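Local coordinates for DUF115 domain-containing protein (Magnetospirillum magneticum AMB-1, PDB 5MU5) that probably transfers sugars onto flagellin as a Maf-type glycosyltransferase and is involved in the formation of the bacterial flagellum, at residues 416-421 and 459-465; 398-403 and 479-483. All blocks are in the same frame, centred on the assembly; numbering follows the deposited sequence.

Contact 1 (416-421 and 459-465); sequences LGSRNP and FGGVVYS
Two backbone hydrogen bonds close the S418-Y464 pair, S418 N to Y464 O at 2.9 Å and Y464 N to S418 O at 2.8 Å, making 418-419 an edge strand of a small three-stranded antiparallel sheet with 462-465 in the middle. R419 and V463 form the next, non-hydrogen-bonded pair, CA atoms 4.3 Å apart. Beyond it N420 N donates to V462 O (3.3 Å). At the other end S465 OG (chi1 t) donates to L416 O, 2.8 Å away. R419 (t, p, p) folds back over the turn before strand 462-465: NH1 reaches G460 O at 2.7 Å, and the guanidinium also salt-bridges D494. V463 CG1 lies over one guanidinium face. G417 (phi/psi 150/167) passes so near the partner strand that a CB would clash with Y464 O. On the sheet face bearing S418, the Y464 ring (chi1 m) runs out beside N420 and P421, its hydroxyl hydrogen-bonded to R454 of strand 453-456, while its edge faces N420, Y464 CE1 3.5 Å from N420 OD1.

Contact 2 (398-403 and 479-483); sequences TTAALA and IIGRY
L402 is the main bump. Its CA-CB bond points from helix 393-404 toward helix 467-482, and with rotamer m,t its CD1 enters the hollow formed by I479, I480 and Y483, 4.0 Å from I479 CG1 and 4.2 Å from I480 CG1. The floor is backbone: L402 CD1 lies 3.9 Å from I479 O and 4.1 Å from I480 CA. One turn back, T398 CG2 plugs the upstream side, 3.8 Å from I479 CG2 and 3.9 Å from I480 CG1. Segment 398-403 is helical throughout, as are I479 to G481; Y483 has phi/psi -112/8, off the helical values. This is packing of two helices that precede neighbouring parallel strands of the large mixed sheet, 393-404 before 408-412 and 467-482 before 488-491. The CA atoms of T399 and I479 are 6.4 Å apart, those of L402 and Y483 7.5 Å. The Y483 ring (chi1 m) lies flat against the base of L402 in a CH-pi contact, CB 3.6 Å from the centroid and 14° off its normal. Beside this ring one water bridges T399 OG1 (3.0 Å) and Y483 OH (2.6 Å); T399 OG1, 3.5 Å from I479 CG1, is also hydrogen-bonded to D387 O.

How the contacts relate
Contact 1 sits at the surface, its centre about 29 Å from the centre of the chain, whereas contact 2 is buried, its centre about 21 Å from it. Their centres are 24 Å apart and their nearest atoms about 9 Å. Helix 467-482 connects them: it follows strand 462-465 of contact 1 almost at once, packs against L416 (through T472, R473 and L476) and S465 (through L470), and brings its last turn to contact 2. Contact 1 is held by backbone hydrogen bonds, a serine hydroxyl and an arginine reaching the loop before the central strand; between the helices of contact 2 apolar side chains interlock, with no direct hydrogen bond across and one bridging water.

Contact 1 (416-421 and 459-465)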
ATOM      1  N   LEU A 416       5.315  -2.193 -22.478  1.00 30.87           N
ATOM      2  CA  LEU A 416       5.478  -1.370 -21.281  1.00 33.82           C
ATOM      3  C   LEU A 416       6.435  -0.209 -21.569  1.00 38.14           C
ATOM      4  O   LEU A 416       7.279   0.146 -20.729  1.00 38.05           O
ATOM      5  CB  LEU A 416       6.012  -2.224 -20.114  1.00 34.50           C
ATOM      6  CG  LEU A 416       5.244  -3.526 -19.857  1.00 34.43           C
ATOM      7  CD1 LEU A 416       5.860  -4.300 -18.720  1.00 34.18           C
ATOM      8  CD2 LEU A 416       3.783  -3.224 -19.582  1.00 35.47           C
ATOM      9  N   GLY A 417       6.322   0.317 -22.786  1.00 38.15           N
ATOM     10  CA  GLY A 417       7.133   1.407 -23.268  1.00 41.43           C
ATOM     11  C   GLY A 417       7.346   1.333 -24.772  1.00 41.07           C
ATOM     12  O   GLY A 417       7.084   0.307 -25.384  1.00 41.17           O
ATOM     13  N   SER A 418       7.845   2.423 -25.345  1.00 41.13           N
ATOM     14  CA  SER A 418       8.088   2.530 -26.770  1.00 42.76           C
ATOM     15  C   SER A 418       9.550   2.710 -27.040  1.00 41.69           C
ATOM     16  O   SER A 418      10.228   3.464 -26.365  1.00 37.59           O
ATOM     17  CB  SER A 418       7.368   3.736 -27.365  1.00 44.35           C
ATOM     18  OG  SER A 418       5.976   3.617 -27.220  1.00 54.43           O
ATOM     19  N   ARG A 419       9.993   2.009 -28.063  1.00 45.27           N
ATOM     20  CA  ARG A 419      11.314   2.100 -28.596  1.00 50.80           C
ATOM     21  C   ARG A 419      11.641   3.556 -28.930  1.00 55.60           C
ATOM     22  O   ARG A 419      10.775   4.340 -29.354  1.00 54.79           O
ATOM     23  CB  ARG A 419      11.378   1.194 -29.833  1.00 54.49           C
ATOM     24  CG  ARG A 419      12.659   1.216 -30.639  1.00 60.11           C
ATOM     25  CD  ARG A 419      13.856   0.720 -29.861  1.00 61.38           C
ATOM     26  NE  ARG A 419      13.843  -0.715 -29.558  1.00 59.59           N
ATOM     27  CZ  ARG A 419      14.772  -1.298 -28.804  1.00 58.05           C
ATOM     28  NH1 ARG A 419      15.755  -0.566 -28.295  1.00 63.41           N
ATOM     29  NH2 ARG A 419      14.731  -2.588 -28.538  1.00 55.49           N
ATOM     30  N   ASN A 420      12.902   3.901 -28.684  1.00 63.61           N
ATOM     31  CA  ASN A 420      13.444   5.219 -28.948  1.00 71.43           C
ATOM     32  C   ASN A 420      13.264   5.570 -30.441  1.00 71.99           C
ATOM     33  O   ASN A 420      13.906   4.982 -31.321  1.00 64.91           O
ATOM     34  CB  ASN A 420      14.934   5.266 -28.516  1.00 73.46           C
ATOM     35  CG  ASN A 420      15.530   6.682 -28.546  1.00 77.86           C
ATOM     36  OD1 ASN A 420      14.854   7.653 -28.901  1.00 82.72           O
ATOM     37  ND2 ASN A 420      16.808   6.799 -28.170  1.00 75.87           N
ATOM     38  N   PRO A 421      12.367   6.522 -30.728  1.00 72.55           N
ATOM     39  CA  PRO A 421      12.147   6.857 -32.135  1.00 74.50           C
ATOM     40  C   PRO A 421      13.309   7.634 -32.757  1.00 73.06           C
ATOM     41  O   PRO A 421      14.269   7.027 -33.219  1.00 68.94           O
ATOM     42  CB  PRO A 421      10.874   7.705 -32.091  1.00 74.14           C
ATOM     43  CG  PRO A 421      10.818   8.286 -30.710  1.00 71.28           C
ATOM     44  CD  PRO A 421      11.578   7.364 -29.802  1.00 68.69           C
ATOM     45  N   PHE A 459      15.285  -5.883 -26.260  1.00 35.23           N
ATOM     46  CA  PHE A 459      16.230  -6.174 -27.355  1.00 37.31           C
ATOM     47  C   PHE A 459      17.341  -5.148 -27.389  1.00 38.06           C
ATOM     48  O   PHE A 459      17.834  -4.765 -28.459  1.00 38.73           O
ATOM     49  CB  PHE A 459      15.507  -6.287 -28.718  1.00 37.96           C
ATOM     50  CG  PHE A 459      14.548  -7.443 -28.776  1.00 39.14           C
ATOM     51  CD1 PHE A 459      14.985  -8.730 -28.488  1.00 40.03           C
ATOM     52  CD2 PHE A 459      13.212  -7.245 -29.060  1.00 41.47           C
ATOM     53  CE1 PHE A 459      14.104  -9.797 -28.498  1.00 43.45           C
ATOM     54  CE2 PHE A 459      12.327  -8.310 -29.089  1.00 42.04           C
ATOM     55  CZ  PHE A 459      12.771  -9.585 -28.806  1.00 41.50           C
ATOM     56  N   GLY A 460      17.752  -4.714 -26.199  1.00 39.00           N
ATOM     57  CA  GLY A 460      18.851  -3.764 -26.077  1.00 41.17           C
ATOM     58  C   GLY A 460      18.404  -2.348 -26.370  1.00 41.39           C
ATOM     59  O   GLY A 460      17.241  -2.079 -26.645  1.00 43.59           O
ATOM     60  N   GLY A 461      19.342  -1.433 -26.310  1.00 43.20           N
ATOM     61  CA  GLY A 461      19.007  -0.047 -26.503  1.00 44.10           C
ATOM     62  C   GLY A 461      18.108   0.492 -25.399  1.00 43.34           C
ATOM     63  O   GLY A 461      18.104   0.016 -24.255  1.00 40.73           O
ATOM     64  N   VAL A 462      17.301   1.462 -25.788  1.00 42.55           N
ATOM     65  CA  VAL A 462      16.531   2.230 -24.860  1.00 42.32           C
ATOM     66  C   VAL A 462      15.073   2.264 -25.267  1.00 39.77           C
ATOM     67  O   VAL A 462      14.744   2.403 -26.444  1.00 39.22           O
ATOM     68  CB  VAL A 462      17.130   3.661 -24.840  1.00 43.38           C
ATOM     69  CG1 VAL A 462      16.145   4.694 -24.346  1.00 45.85           C
ATOM     70  CG2 VAL A 462      18.402   3.670 -24.008  1.00 43.81           C
ATOM     71  N   VAL A 463      14.199   2.140 -24.285  1.00 39.03           N
ATOM     72  CA  VAL A 463      12.789   2.369 -24.529  1.00 40.60           C
ATOM     73  C   VAL A 463      12.304   3.402 -23.510  1.00 39.69           C
ATOM     74  O   VAL A 463      12.826   3.485 -22.405  1.00 41.62           O
ATOM     75  CB  VAL A 463      11.929   1.071 -24.477  1.00 40.07           C
ATOM     76  CG1 VAL A 463      12.519  -0.021 -25.361  1.00 40.47           C
ATOM     77  CG2 VAL A 463      11.788   0.560 -23.073  1.00 41.82           C
ATOM     78  N   TYR A 464      11.344   4.218 -23.922  1.00 36.98           N
ATOM     79  CA  TYR A 464      10.709   5.176 -23.057  1.00 37.17           C
ATOM     80  C   TYR A 464       9.471   4.575 -22.374  1.00 36.29           C
ATOM     81  O   TYR A 464       8.577   4.011 -23.015  1.00 35.31           O
ATOM     82  CB  TYR A 464      10.335   6.412 -23.861  1.00 38.38           C
ATOM     83  CG  TYR A 464      11.537   7.230 -24.260  1.00 38.38           C
ATOM     84  CD1 TYR A 464      12.275   6.919 -25.381  1.00 41.78           C
ATOM     85  CD2 TYR A 464      11.925   8.314 -23.505  1.00 43.67           C
ATOM     86  CE1 TYR A 464      13.376   7.677 -25.745  1.00 45.68           C
ATOM     87  CE2 TYR A 464      13.023   9.077 -23.852  1.00 48.39           C
ATOM     88  CZ  TYR A 464      13.735   8.760 -24.982  1.00 46.26           C
ATOM     89  OH  TYR A 464      14.801   9.542 -25.311  1.00 51.84           O
ATOM     90  N   SER A 465       9.414   4.728 -21.072  1.00 34.98           N
ATOM     91  CA  SER A 465       8.384   4.120 -20.291  1.00 39.47           C
ATOM     92  C   SER A 465       7.847   5.091 -19.244  1.00 41.63           C
ATOM     93  O   SER A 465       8.549   5.982 -18.802  1.00 46.37           O
ATOM     94  CB  SER A 465       8.981   2.880 -19.638  1.00 41.38           C
ATOM     95  OG  SER A 465       7.997   2.155 -18.938  1.00 48.43           O
TER

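Contact 2 (398-403 and 479-483)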
ATOM      1  N   THR A 398      -0.013 -13.210 -16.103  1.00 31.44           N
ATOM      2  CA  THR A 398       1.242 -13.855 -15.766  1.00 31.08           C
ATOM      3  C   THR A 398       1.133 -14.607 -14.458  1.00 32.55           C
ATOM      4  O   THR A 398       1.559 -15.757 -14.361  1.00 32.42           O
ATOM      5  CB  THR A 398       2.341 -12.818 -15.668  1.00 32.12           C
ATOM      6  OG1 THR A 398       2.432 -12.149 -16.932  1.00 34.03           O
ATOM      7  CG2 THR A 398       3.663 -13.470 -15.317  1.00 32.40           C
ATOM      8  N   THR A 399       0.543 -13.981 -13.447  1.00 35.43           N
ATOM      9  CA  THR A 399       0.476 -14.611 -12.133  1.00 37.74           C
ATOM     10  C   THR A 399      -0.526 -15.766 -12.168  1.00 36.30           C
ATOM     11  O   THR A 399      -0.285 -16.805 -11.545  1.00 34.05           O
ATOM     12  CB  THR A 399       0.180 -13.611 -10.978  1.00 40.90           C
ATOM     13  OG1 THR A 399       0.312 -14.285  -9.717  1.00 44.98           O
ATOM     14  CG2 THR A 399      -1.224 -13.057 -11.056  1.00 43.19           C
ATOM     15  N   ALA A 400      -1.619 -15.596 -12.920  1.00 36.57           N
ATOM     16  CA  ALA A 400      -2.622 -16.669 -13.068  1.00 35.09           C
ATOM     17  C   ALA A 400      -1.975 -17.873 -13.717  1.00 34.09           C
ATOM     18  O   ALA A 400      -2.198 -18.999 -13.299  1.00 36.55           O
ATOM     19  CB  ALA A 400      -3.814 -16.218 -13.896  1.00 33.47           C
ATOM     20  N   ALA A 401      -1.169 -17.636 -14.742  1.00 33.16           N
ATOM     21  CA  ALA A 401      -0.525 -18.731 -15.468  1.00 33.08           C
ATOM     22  C   ALA A 401       0.414 -19.546 -14.579  1.00 34.20           C
ATOM     23  O   ALA A 401       0.434 -20.770 -14.641  1.00 35.95           O
ATOM     24  CB  ALA A 401       0.233 -18.191 -16.659  1.00 32.38           C
ATOM     25  N   LEU A 402       1.182 -18.858 -13.747  1.00 33.71           N
ATOM     26  CA  LEU A 402       2.120 -19.518 -12.852  1.00 34.61           C
ATOM     27  C   LEU A 402       1.368 -20.265 -11.764  1.00 32.75           C
ATOM     28  O   LEU A 402       1.741 -21.367 -11.391  1.00 33.67           O
ATOM     29  CB  LEU A 402       3.093 -18.493 -12.240  1.00 35.10           C
ATOM     30  CG  LEU A 402       4.046 -17.876 -13.260  1.00 35.30           C
ATOM     31  CD1 LEU A 402       4.643 -16.583 -12.713  1.00 37.88           C
ATOM     32  CD2 LEU A 402       5.135 -18.870 -13.657  1.00 34.80           C
ATOM     33  N   ALA A 403       0.277 -19.676 -11.292  1.00 33.34           N
ATOM     34  CA  ALA A 403      -0.540 -20.298 -10.263  1.00 33.52           C
ATOM     35  C   ALA A 403      -1.163 -21.623 -10.760  1.00 36.77           C
ATOM     36  O   ALA A 403      -1.199 -22.620 -10.025  1.00 38.09           O
ATOM     37  CB  ALA A 403      -1.604 -19.329  -9.806  1.00 32.99           C
ATOM     38  N   ILE A 479       6.911 -11.692  -9.741  1.00 33.49           N
ATOM     39  CA  ILE A 479       6.147 -12.955  -9.680  1.00 34.93           C
ATOM     40  C   ILE A 479       6.902 -14.062 -10.403  1.00 33.77           C
ATOM     41  O   ILE A 479       7.003 -15.183  -9.918  1.00 36.04           O
ATOM     42  CB  ILE A 479       4.673 -12.821 -10.183  1.00 36.72           C
ATOM     43  CG1 ILE A 479       3.842 -14.033  -9.760  1.00 37.21           C
ATOM     44  CG2 ILE A 479       4.596 -12.653 -11.684  1.00 34.28           C
ATOM     45  CD1 ILE A 479       3.654 -14.148  -8.266  1.00 38.72           C
ATOM     46  N   ILE A 480       7.502 -13.744 -11.534  1.00 33.45           N
ATOM     47  CA  ILE A 480       8.241 -14.757 -12.268  1.00 33.12           C
ATOM     48  C   ILE A 480       9.393 -15.283 -11.426  1.00 35.34           C
ATOM     49  O   ILE A 480       9.603 -16.500 -11.341  1.00 36.96           O
ATOM     50  CB  ILE A 480       8.689 -14.247 -13.638  1.00 32.84           C
ATOM     51  CG1 ILE A 480       7.452 -14.105 -14.544  1.00 32.61           C
ATOM     52  CG2 ILE A 480       9.641 -15.228 -14.280  1.00 33.70           C
ATOM     53  CD1 ILE A 480       7.669 -13.268 -15.786  1.00 32.76           C
ATOM     54  N   GLY A 481      10.117 -14.370 -10.781  1.00 35.04           N
ATOM     55  CA  GLY A 481      11.194 -14.742  -9.872  1.00 36.29           C
ATOM     56  C   GLY A 481      10.814 -15.721  -8.769  1.00 35.53           C
ATOM     57  O   GLY A 481      11.576 -16.600  -8.447  1.00 37.14           O
ATOM     58  N   ARG A 482       9.628 -15.597  -8.209  1.00 37.44           N
ATOM     59  CA  ARG A 482       9.187 -16.526  -7.162  1.00 40.54           C
ATOM     60  C   ARG A 482       8.983 -17.984  -7.630  1.00 41.12           C
ATOM     61  O   ARG A 482       8.883 -18.879  -6.802  1.00 44.66           O
ATOM     62  CB  ARG A 482       7.929 -16.003  -6.492  1.00 42.95           C
ATOM     63  CG  ARG A 482       8.170 -14.693  -5.753  1.00 48.33           C
ATOM     64  CD  ARG A 482       6.897 -14.114  -5.159  1.00 55.01           C
ATOM     65  NE  ARG A 482       6.334 -15.033  -4.176  1.00 63.98           N
ATOM     66  CZ  ARG A 482       5.108 -14.952  -3.659  1.00 72.92           C
ATOM     67  NH1 ARG A 482       4.274 -13.980  -4.026  1.00 73.08           N
ATOM     68  NH2 ARG A 482       4.713 -15.863  -2.768  1.00 76.89           N
ATOM     69  N   TYR A 483       8.954 -18.234  -8.940  1.00 39.16           N
ATOM     70  CA  TYR A 483       8.785 -19.591  -9.459  1.00 37.51           C
ATOM     71  C   TYR A 483      10.020 -20.125 -10.157  1.00 40.02           C
ATOM     72  O   TYR A 483       9.969 -21.162 -10.819  1.00 40.37           O
ATOM     73  CB  TYR A 483       7.596 -19.623 -10.431  1.00 37.41           C
ATOM     74  CG  TYR A 483       6.227 -19.458  -9.791  1.00 35.24           C
ATOM     75  CD1 TYR A 483       5.711 -18.200  -9.526  1.00 35.11           C
ATOM     76  CD2 TYR A 483       5.464 -20.556  -9.458  1.00 35.13           C
ATOM     77  CE1 TYR A 483       4.456 -18.039  -8.948  1.00 35.54           C
ATOM     78  CE2 TYR A 483       4.203 -20.420  -8.906  1.00 34.85           C
ATOM     79  CZ  TYR A 483       3.704 -19.164  -8.653  1.00 35.03           C
ATOM     80  OH  TYR A 483       2.468 -19.027  -8.103  1.00 33.51           O
TER
HETATM   81  O   HOH W   1       0.895 -17.021  -8.654  1.00 43.42           O